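Local structure of fructuronate-tagaturonate epimerase UxaE from Cohnella laeviribosi in complex with 1 glycerol (Cohnella laeviribosi, 6IL9) at residues V31-I34 against R39-L42; D98-A103 against E470-A475; V328-A333 against R357-R362. The protein catalyses the interconversion of fructuronate and tagaturonate by epimerisation, probably with the help of the zinc ion bound in its TIM barrel. All coordinates share one frame; numbering follows the deposited sequence.

Contact 1 of 3, residues V31-I34 against R39-L42; sequences VQMI and RKYL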
loop_
_atom_site.group_PDB
_atom_site.type_symbol
_atom_site.label_atom_id
_atom_site.label_comp_id
_atom_site.label_asym_id
_atom_site.label_seq_id
_atom_site.Cartn_x
_atom_site.Cartn_y
_atom_site.Cartn_z
ATOM N N VAL A 31 -29.558 -7.719 4.084
ATOM C CA VAL A 31 -28.803 -6.484 4.276
ATOM C C VAL A 31 -28.376 -5.957 2.914
ATOM O O VAL A 31 -28.037 -6.730 2.011
ATOM C CB VAL A 31 -27.572 -6.688 5.185
ATOM C CG1 VAL A 31 -27.998 -6.902 6.631
ATOM C CG2 VAL A 31 -26.745 -7.857 4.696
ATOM N N GLN A 32 -28.403 -4.632 2.769
ATOM C CA GLN A 32 -27.892 -3.971 1.576
ATOM C C GLN A 32 -27.265 -2.654 2.000
ATOM O O GLN A 32 -27.414 -2.217 3.140
ATOM C CB GLN A 32 -28.998 -3.733 0.545
ATOM C CG GLN A 32 -30.052 -2.749 0.994
ATOM C CD GLN A 32 -31.224 -2.702 0.037
ATOM O OE1 GLN A 32 -31.505 -3.674 -0.669
ATOM N NE2 GLN A 32 -31.909 -1.569 -0.006
ATOM N N MET A 33 -26.548 -2.025 1.065
ATOM C CA MET A 33 -25.938 -0.720 1.282
ATOM C C MET A 33 -26.614 0.316 0.393
ATOM O O MET A 33 -26.983 0.029 -0.752
ATOM C CB MET A 33 -24.432 -0.752 0.984
ATOM C CG MET A 33 -23.684 0.489 1.441
ATOM S SD MET A 33 -21.870 0.389 1.240
ATOM C CE MET A 33 -21.678 -1.263 2.021
ATOM N N ILE A 34 -26.777 1.524 0.934
ATOM C CA ILE A 34 -27.421 2.624 0.244
ATOM C C ILE A 34 -26.564 3.868 0.418
ATOM O O ILE A 34 -25.617 3.898 1.206
ATOM C CB ILE A 34 -28.847 2.894 0.774
ATOM C CG1 ILE A 34 -28.774 3.356 2.232
ATOM C CG2 ILE A 34 -29.714 1.651 0.638
ATOM C CD1 ILE A 34 -30.073 3.979 2.750
ATOM N N ARG A 39 -24.044 10.308 2.413
ATOM C CA ARG A 39 -23.484 9.338 3.337
ATOM C C ARG A 39 -24.001 7.941 3.018
ATOM O O ARG A 39 -25.166 7.769 2.655
ATOM C CB ARG A 39 -23.827 9.697 4.783
ATOM C CG ARG A 39 -23.127 8.816 5.797
ATOM C CD ARG A 39 -23.830 8.865 7.131
ATOM N NE ARG A 39 -23.406 10.017 7.913
ATOM C CZ ARG A 39 -22.316 10.041 8.674
ATOM N NH1 ARG A 39 -21.534 8.969 8.758
ATOM N NH2 ARG A 39 -22.009 11.140 9.352
ATOM N N LYS A 40 -23.132 6.945 3.164
ATOM C CA LYS A 40 -23.512 5.551 2.984
ATOM C C LYS A 40 -24.078 4.952 4.272
ATOM O O LYS A 40 -23.719 5.357 5.379
ATOM C CB LYS A 40 -22.305 4.733 2.520
ATOM C CG LYS A 40 -21.773 5.151 1.150
ATOM C CD LYS A 40 -20.551 4.317 0.741
ATOM C CE LYS A 40 -20.052 4.728 -0.637
ATOM N NZ LYS A 40 -18.836 3.958 -1.058
ATOM N N TYR A 41 -24.971 3.971 4.110
ATOM C CA TYR A 41 -25.582 3.252 5.227
ATOM C C TYR A 41 -25.781 1.786 4.870
ATOM O O TYR A 41 -25.901 1.425 3.699
ATOM C CB TYR A 41 -26.962 3.812 5.608
ATOM C CG TYR A 41 -26.989 5.255 6.039
ATOM C CD1 TYR A 41 -26.793 5.606 7.370
ATOM C CD2 TYR A 41 -27.247 6.266 5.120
ATOM C CE1 TYR A 41 -26.826 6.937 7.770
ATOM C CE2 TYR A 41 -27.276 7.585 5.504
ATOM C CZ TYR A 41 -27.076 7.918 6.830
ATOM O OH TYR A 41 -27.112 9.244 7.200
ATOM N N LEU A 42 -25.843 0.943 5.909
ATOM C CA LEU A 42 -26.406 -0.399 5.802
ATOM C C LEU A 42 -27.891 -0.341 6.133
ATOM O O LEU A 42 -28.303 0.401 7.029
ATOM C CB LEU A 42 -25.736 -1.380 6.767
ATOM C CG LEU A 42 -24.264 -1.743 6.700
ATOM C CD1 LEU A 42 -23.980 -2.810 7.757
ATOM C CD2 LEU A 42 -23.914 -2.236 5.308
#
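The aromatic ring of Tyr41 is met obliquely by Ile34 CD1, while further back Ile34 CG1 packs on Tyr41 CB at 3.9 Å. Lys3 and Ile7 of helix 2-12 and Leu64 of the next strand also touch the tyrosine. A chi1 of 65° sets Ile34 CG1 between its own backbone N and carbonyl carbon, which swings the branch across to Tyr41. Ile34 and Tyr41 form a hydrogen-bonded antiparallel pair of the hairpin made by strands 29-36 and 39-45. Ile34 N reaches Tyr41 O at 2.9 Å and Tyr41 N returns to Ile34 O at 3.0 Å. Next to it, Met33 and Leu42 make a non-hydrogen-bonded pair, with Met33 CA giving a CH···O contact of 3.2 Å to Tyr41 O. On their side of the sheet, Met33 CE touches Leu42 CD2 at 4.1 Å and Met33 SD lies 4.2 Å from Lys40 CD; Phe147 of helix 135-149 covers both Met33 and Leu42. The Lys40 chain runs extended past them to bond Gln148 through NZ, and Arg39 pairs with Glu66. The Ile34-Tyr41 pair thus satisfies its N-H and C=O groups across the hairpin, while Met33 and Leu42 bond outward to the flanking strands; apolar side chains pack on both faces, and the charged ends are drawn off to partners beyond the hairpin.

Contact 2 of 3, residues D98-A103 against E470-A475; sequences DRLGIA and EDYEAA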
loop_
_atom_site.group_PDB
_atom_site.type_symbol
_atom_site.label_atom_id
_atom_site.label_comp_id
_atom_site.label_asym_id
_atom_site.label_seq_id
_atom_site.Cartn_x
_atom_site.Cartn_y
_atom_site.Cartn_z
ATOM N N ASP A 98 -5.002 3.383 0.489
ATOM C CA ASP A 98 -6.073 4.373 0.441
ATOM C C ASP A 98 -5.911 5.291 1.649
ATOM O O ASP A 98 -6.273 4.922 2.771
ATOM C CB ASP A 98 -7.427 3.680 0.429
ATOM C CG ASP A 98 -8.579 4.652 0.319
ATOM O OD1 ASP A 98 -8.340 5.877 0.162
ATOM O OD2 ASP A 98 -9.728 4.182 0.398
ATOM N N ARG A 99 -5.374 6.485 1.403
ATOM C CA ARG A 99 -5.142 7.495 2.427
ATOM C C ARG A 99 -6.421 8.166 2.882
ATOM O O ARG A 99 -6.408 8.854 3.908
ATOM C CB ARG A 99 -4.184 8.565 1.898
ATOM C CG ARG A 99 -2.818 8.028 1.609
ATOM C CD ARG A 99 -1.976 9.002 0.818
ATOM N NE ARG A 99 -0.578 8.580 0.831
ATOM C CZ ARG A 99 0.405 9.254 0.252
ATOM N NH1 ARG A 99 0.144 10.373 -0.412
ATOM N NH2 ARG A 99 1.647 8.795 0.333
ATOM N N LEU A 100 -7.507 7.978 2.140
ATOM C CA LEU A 100 -8.751 8.707 2.334
ATOM C C LEU A 100 -9.879 7.846 2.859
ATOM O O LEU A 100 -10.793 8.373 3.501
ATOM C CB LEU A 100 -9.197 9.347 1.013
ATOM C CG LEU A 100 -8.164 10.245 0.332
ATOM C CD1 LEU A 100 -8.655 10.638 -1.055
ATOM C CD2 LEU A 100 -7.897 11.480 1.191
ATOM N N GLY A 101 -9.850 6.543 2.596
ATOM C CA GLY A 101 -10.952 5.689 2.977
ATOM C C GLY A 101 -12.118 5.644 2.010
ATOM O O GLY A 101 -13.163 5.075 2.363
ATOM N N ILE A 102 -11.985 6.211 0.809
ATOM C CA ILE A 102 -13.069 6.258 -0.170
ATOM C C ILE A 102 -12.725 5.569 -1.485
ATOM O O ILE A 102 -13.536 5.608 -2.413
ATOM C CB ILE A 102 -13.513 7.708 -0.452
ATOM C CG1 ILE A 102 -12.364 8.516 -1.055
ATOM C CG2 ILE A 102 -14.053 8.360 0.813
ATOM C CD1 ILE A 102 -12.774 9.931 -1.513
ATOM N N ALA A 103 -11.548 4.964 -1.610
ATOM C CA ALA A 103 -11.144 4.370 -2.884
ATOM C C ALA A 103 -11.441 2.878 -2.984
ATOM O O ALA A 103 -11.265 2.297 -4.063
ATOM C CB ALA A 103 -9.646 4.579 -3.127
ATOM N N GLU A 470 -18.989 8.752 -8.665
ATOM C CA GLU A 470 -18.913 7.977 -9.898
ATOM C C GLU A 470 -17.714 8.399 -10.739
ATOM O O GLU A 470 -17.051 7.552 -11.345
ATOM C CB GLU A 470 -20.205 8.117 -10.703
ATOM C CG GLU A 470 -21.161 6.952 -10.519
ATOM C CD GLU A 470 -22.337 7.008 -11.483
ATOM O OE1 GLU A 470 -23.064 5.996 -11.580
ATOM O OE2 GLU A 470 -22.533 8.059 -12.139
ATOM N N ASP A 471 -17.413 9.702 -10.775
ATOM C CA ASP A 471 -16.238 10.166 -11.510
ATOM C C ASP A 471 -14.959 9.622 -10.896
ATOM O O ASP A 471 -14.042 9.231 -11.621
ATOM C CB ASP A 471 -16.172 11.698 -11.533
ATOM C CG ASP A 471 -17.222 12.328 -12.431
ATOM O OD1 ASP A 471 -17.924 11.605 -13.166
ATOM O OD2 ASP A 471 -17.334 13.572 -12.404
ATOM N N TYR A 472 -14.865 9.629 -9.560
ATOM C CA TYR A 472 -13.656 9.140 -8.901
ATOM C C TYR A 472 -13.444 7.660 -9.190
ATOM O O TYR A 472 -12.320 7.223 -9.484
ATOM C CB TYR A 472 -13.743 9.395 -7.386
ATOM C CG TYR A 472 -12.499 8.982 -6.585
ATOM C CD1 TYR A 472 -11.218 9.327 -7.015
ATOM C CD2 TYR A 472 -12.617 8.267 -5.396
ATOM C CE1 TYR A 472 -10.095 8.958 -6.283
ATOM C CE2 TYR A 472 -11.490 7.894 -4.656
ATOM C CZ TYR A 472 -10.229 8.256 -5.106
ATOM O OH TYR A 472 -9.089 7.907 -4.398
ATOM N N GLU A 473 -14.516 6.866 -9.131
ATOM C CA GLU A 473 -14.353 5.438 -9.367
ATOM C C GLU A 473 -14.020 5.143 -10.819
ATOM O O GLU A 473 -13.234 4.228 -11.093
ATOM C CB GLU A 473 -15.605 4.709 -8.901
ATOM C CG GLU A 473 -15.721 4.856 -7.409
ATOM C CD GLU A 473 -16.979 4.299 -6.830
ATOM O OE1 GLU A 473 -17.830 3.787 -7.591
ATOM O OE2 GLU A 473 -17.109 4.387 -5.588
ATOM N N ALA A 474 -14.555 5.929 -11.760
ATOM C CA ALA A 474 -14.158 5.756 -13.157
ATOM C C ALA A 474 -12.690 6.091 -13.341
ATOM O O ALA A 474 -11.986 5.451 -14.134
ATOM C CB ALA A 474 -15.010 6.638 -14.071
ATOM N N ALA A 475 -12.216 7.108 -12.623
ATOM C CA ALA A 475 -10.807 7.469 -12.710
ATOM C C ALA A 475 -9.920 6.365 -12.145
ATOM O O ALA A 475 -8.871 6.052 -12.719
ATOM C CB ALA A 475 -10.563 8.786 -11.984
HETATM O O HOH W 1 -7.370 7.281 -1.907
HETATM O O HOH W 2 -14.156 4.099 -4.679
HETATM O O HOH W 3 -16.038 6.959 -4.311
#
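This is a loop-to-helix contact, part apolar and part water-bridged, in which Tyr472 of the C-terminal helix 469-487 packs against Ile102 and Ala103 in the loop that follows the first barrel strand, 93-96. With CG anti to the backbone N (chi1 -177°), the tyrosine reaches out from its helix to the loop. Ile102 CG1 lies 3.8 Å from Tyr472 CE2, the two side chains crossing at about a right angle, and Ile102 O sits at the ring edge, in its plane. Nearer the phenol end, Ala103 CB comes within 3.6 Å of Tyr472 OH. That hydroxyl bonds Asn371 O and also accepts from a water, at 3.1 Å, which donates to Asp98 OD1 as well. Asp98 shapes the loop from within: OD1 takes Leu100 N at 3.0 Å in an Asx turn, and OD2 takes Ala103 N at 2.8 Å. Both oxygens are thus gripped, each by a donor well out of the carboxylate plane (48° and 43°). Two further waters each lie between Ile102 O and Glu473 OE2, one 2.8 Å from Ile102 O, the other only weakly bonded to it; not all these bonds need form at once. Glu473 OE1 is held by Gln109 of helix 104-111. Around the contact, helix 458-467 supplies Leu465 against Ile102 and Tyr472, helix 369-382 brings Ala375 against Leu100 and Tyr472, and Arg99 reaches to Glu127 of helix 125-131.

Contact 3 of 3, residues V328-A333 against R357-R362; sequences VHAAIA and RYTNGR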
loop_
_atom_site.group_PDB
_atom_site.type_symbol
_atom_site.label_atom_id
_atom_site.label_comp_id
_atom_site.label_asym_id
_atom_site.label_seq_id
_atom_site.Cartn_x
_atom_site.Cartn_y
_atom_site.Cartn_z
ATOM N N VAL A 328 18.316 -10.823 -12.565
ATOM C CA VAL A 328 18.946 -11.588 -11.490
ATOM C C VAL A 328 18.078 -11.577 -10.235
ATOM O O VAL A 328 17.887 -12.615 -9.588
ATOM C CB VAL A 328 20.355 -11.049 -11.201
ATOM C CG1 VAL A 328 21.091 -12.021 -10.294
ATOM C CG2 VAL A 328 21.113 -10.867 -12.501
ATOM N N HIS A 329 17.559 -10.399 -9.859
ATOM C CA HIS A 329 16.672 -10.295 -8.700
ATOM C C HIS A 329 15.512 -11.268 -8.822
ATOM O O HIS A 329 15.154 -11.951 -7.856
ATOM C CB HIS A 329 16.109 -8.878 -8.568
ATOM C CG HIS A 329 17.075 -7.867 -8.039
ATOM N ND1 HIS A 329 17.809 -8.065 -6.890
ATOM C CD2 HIS A 329 17.391 -6.626 -8.479
ATOM C CE1 HIS A 329 18.554 -6.998 -6.658
ATOM N NE2 HIS A 329 18.322 -6.112 -7.608
ATOM N N ALA A 330 14.903 -11.334 -10.013
ATOM C CA ALA A 330 13.756 -12.219 -10.221
ATOM C C ALA A 330 14.166 -13.680 -10.143
ATOM O O ALA A 330 13.397 -14.521 -9.661
ATOM C CB ALA A 330 13.105 -11.943 -11.577
ATOM N N ALA A 331 15.365 -14.005 -10.632
ATOM C CA ALA A 331 15.852 -15.380 -10.563
ATOM C C ALA A 331 16.109 -15.800 -9.121
ATOM O O ALA A 331 15.862 -16.957 -8.750
ATOM C CB ALA A 331 17.125 -15.528 -11.405
ATOM N N ILE A 332 16.622 -14.878 -8.305
ATOM C CA ILE A 332 16.846 -15.167 -6.889
ATOM C C ILE A 332 15.526 -15.442 -6.186
ATOM O O ILE A 332 15.400 -16.402 -5.415
ATOM C CB ILE A 332 17.601 -14.007 -6.220
ATOM C CG1 ILE A 332 19.007 -13.899 -6.804
ATOM C CG2 ILE A 332 17.627 -14.198 -4.685
ATOM C CD1 ILE A 332 19.638 -12.525 -6.559
ATOM N N ALA A 333 14.526 -14.590 -6.424
ATOM C CA ALA A 333 13.201 -14.824 -5.858
ATOM C C ALA A 333 12.655 -16.192 -6.259
ATOM O O ALA A 333 12.075 -16.901 -5.432
ATOM C CB ALA A 333 12.241 -13.725 -6.299
ATOM N N ARG A 357 7.131 -9.666 -17.015
ATOM C CA ARG A 357 7.816 -10.683 -17.800
ATOM C C ARG A 357 8.816 -11.465 -16.952
ATOM O O ARG A 357 8.825 -12.700 -16.974
ATOM C CB ARG A 357 8.510 -10.037 -19.000
ATOM C CG ARG A 357 8.924 -11.040 -20.053
ATOM C CD ARG A 357 10.288 -10.747 -20.643
ATOM N NE ARG A 357 10.437 -9.373 -21.111
ATOM C CZ ARG A 357 11.569 -8.892 -21.619
ATOM N NH1 ARG A 357 12.628 -9.688 -21.734
ATOM N NH2 ARG A 357 11.646 -7.628 -22.020
ATOM N N TYR A 358 9.663 -10.772 -16.190
ATOM C CA TYR A 358 10.726 -11.486 -15.493
ATOM C C TYR A 358 10.239 -12.257 -14.272
ATOM O O TYR A 358 10.903 -13.224 -13.878
ATOM C CB TYR A 358 11.837 -10.515 -15.104
ATOM C CG TYR A 358 12.750 -10.237 -16.278
ATOM C CD1 TYR A 358 13.798 -11.101 -16.574
ATOM C CD2 TYR A 358 12.554 -9.126 -17.096
ATOM C CE1 TYR A 358 14.640 -10.869 -17.659
ATOM C CE2 TYR A 358 13.391 -8.884 -18.185
ATOM C CZ TYR A 358 14.434 -9.766 -18.456
ATOM O OH TYR A 358 15.277 -9.544 -19.530
ATOM N N THR A 359 9.108 -11.868 -13.675
ATOM C CA THR A 359 8.515 -12.606 -12.559
ATOM C C THR A 359 7.455 -13.603 -13.019
ATOM O O THR A 359 6.854 -14.286 -12.178
ATOM C CB THR A 359 7.885 -11.648 -11.530
ATOM O OG1 THR A 359 6.752 -10.980 -12.110
ATOM C CG2 THR A 359 8.893 -10.617 -11.035
ATOM N N ASN A 360 7.227 -13.711 -14.329
ATOM C CA ASN A 360 6.163 -14.563 -14.870
ATOM C C ASN A 360 4.832 -14.243 -14.201
ATOM O O ASN A 360 4.030 -15.130 -13.895
ATOM C CB ASN A 360 6.525 -16.047 -14.727
ATOM C CG ASN A 360 5.646 -16.953 -15.569
ATOM O OD1 ASN A 360 5.075 -16.533 -16.578
ATOM N ND2 ASN A 360 5.542 -18.215 -15.158
ATOM N N GLY A 361 4.597 -12.953 -13.954
ATOM C CA GLY A 361 3.331 -12.531 -13.390
ATOM C C GLY A 361 3.182 -12.748 -11.902
ATOM O O GLY A 361 2.081 -12.542 -11.368
ATOM N N ARG A 362 4.247 -13.157 -11.215
ATOM C CA ARG A 362 4.219 -13.494 -9.791
ATOM C C ARG A 362 4.977 -12.419 -9.013
ATOM O O ARG A 362 6.182 -12.531 -8.777
ATOM C CB ARG A 362 4.853 -14.861 -9.568
ATOM C CG ARG A 362 4.657 -15.409 -8.177
ATOM C CD ARG A 362 5.329 -16.763 -8.067
ATOM N NE ARG A 362 6.791 -16.678 -8.094
ATOM C CZ ARG A 362 7.548 -16.667 -7.003
ATOM N NH1 ARG A 362 6.973 -16.707 -5.801
ATOM N NH2 ARG A 362 8.871 -16.606 -7.112
#
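Tyr358 meets Ala330 where helix 349-358 ends beside helix 319-336, two helices that flank strand 339-342 in the alternating beta/alpha order of the TIM barrel. The small Ala330 allows a close approach: its CB lies 3.4 Å from Tyr358 O and 4.0 Å from Tyr358 CB. With CG anti to its carbonyl carbon (chi1 -81°), the Tyr358 ring leads off to bond Glu323 through OH, and its CE2 stands 3.7 Å above one face of the Arg357 guanidinium, offset toward the rim. Thr359 follows, its CG2 4.4 Å from Ala330 CB, while its OG1 turns back to Val355 O in the last helical turn. Asn360 has a positive phi of 52° and closes the helix in a Schellman motif. Gly361, also at positive phi, carries the chain round the type I' turn from Thr359 to Arg362, whose ends are tied by Arg362 N to Thr359 O at 3.0 Å. Arg362 then turns back to the first helix, its chain bent at chi3 (70°). Its NH1 bonds Lys89 O and Gly337 O, and NH2 pairs with Asp334, so two carbonyls and a carboxylate, Asp334 and Gly337 lying at the end of helix 319-336, probably stabilise its charge. Ala333 O lies at the guanidinium edge, 3.6 Å from Arg362 NH2, too far for a hydrogen bond.

Contact 1 lies in the N-terminal five-stranded antiparallel sheet, whereas contacts 2 and 3 involve loops and helices around the barrel. The centre of contact 1 is about 17 Å from that of contact 2, the nearest atoms about 5 Å apart without touching. Contact 3 lies across the chain's centre from contact 1, centres about 43 Å apart, and about 31 Å from contact 2, centre to centre, within whose long sequence loop it is nested. The zinc ligands His161, Asp273 and His343 all fall inside that loop, and His343 follows strand 339-342, between the segments of contact 3. The bound glycerol is about 13 Å from the Ala103 side chain of contact 2.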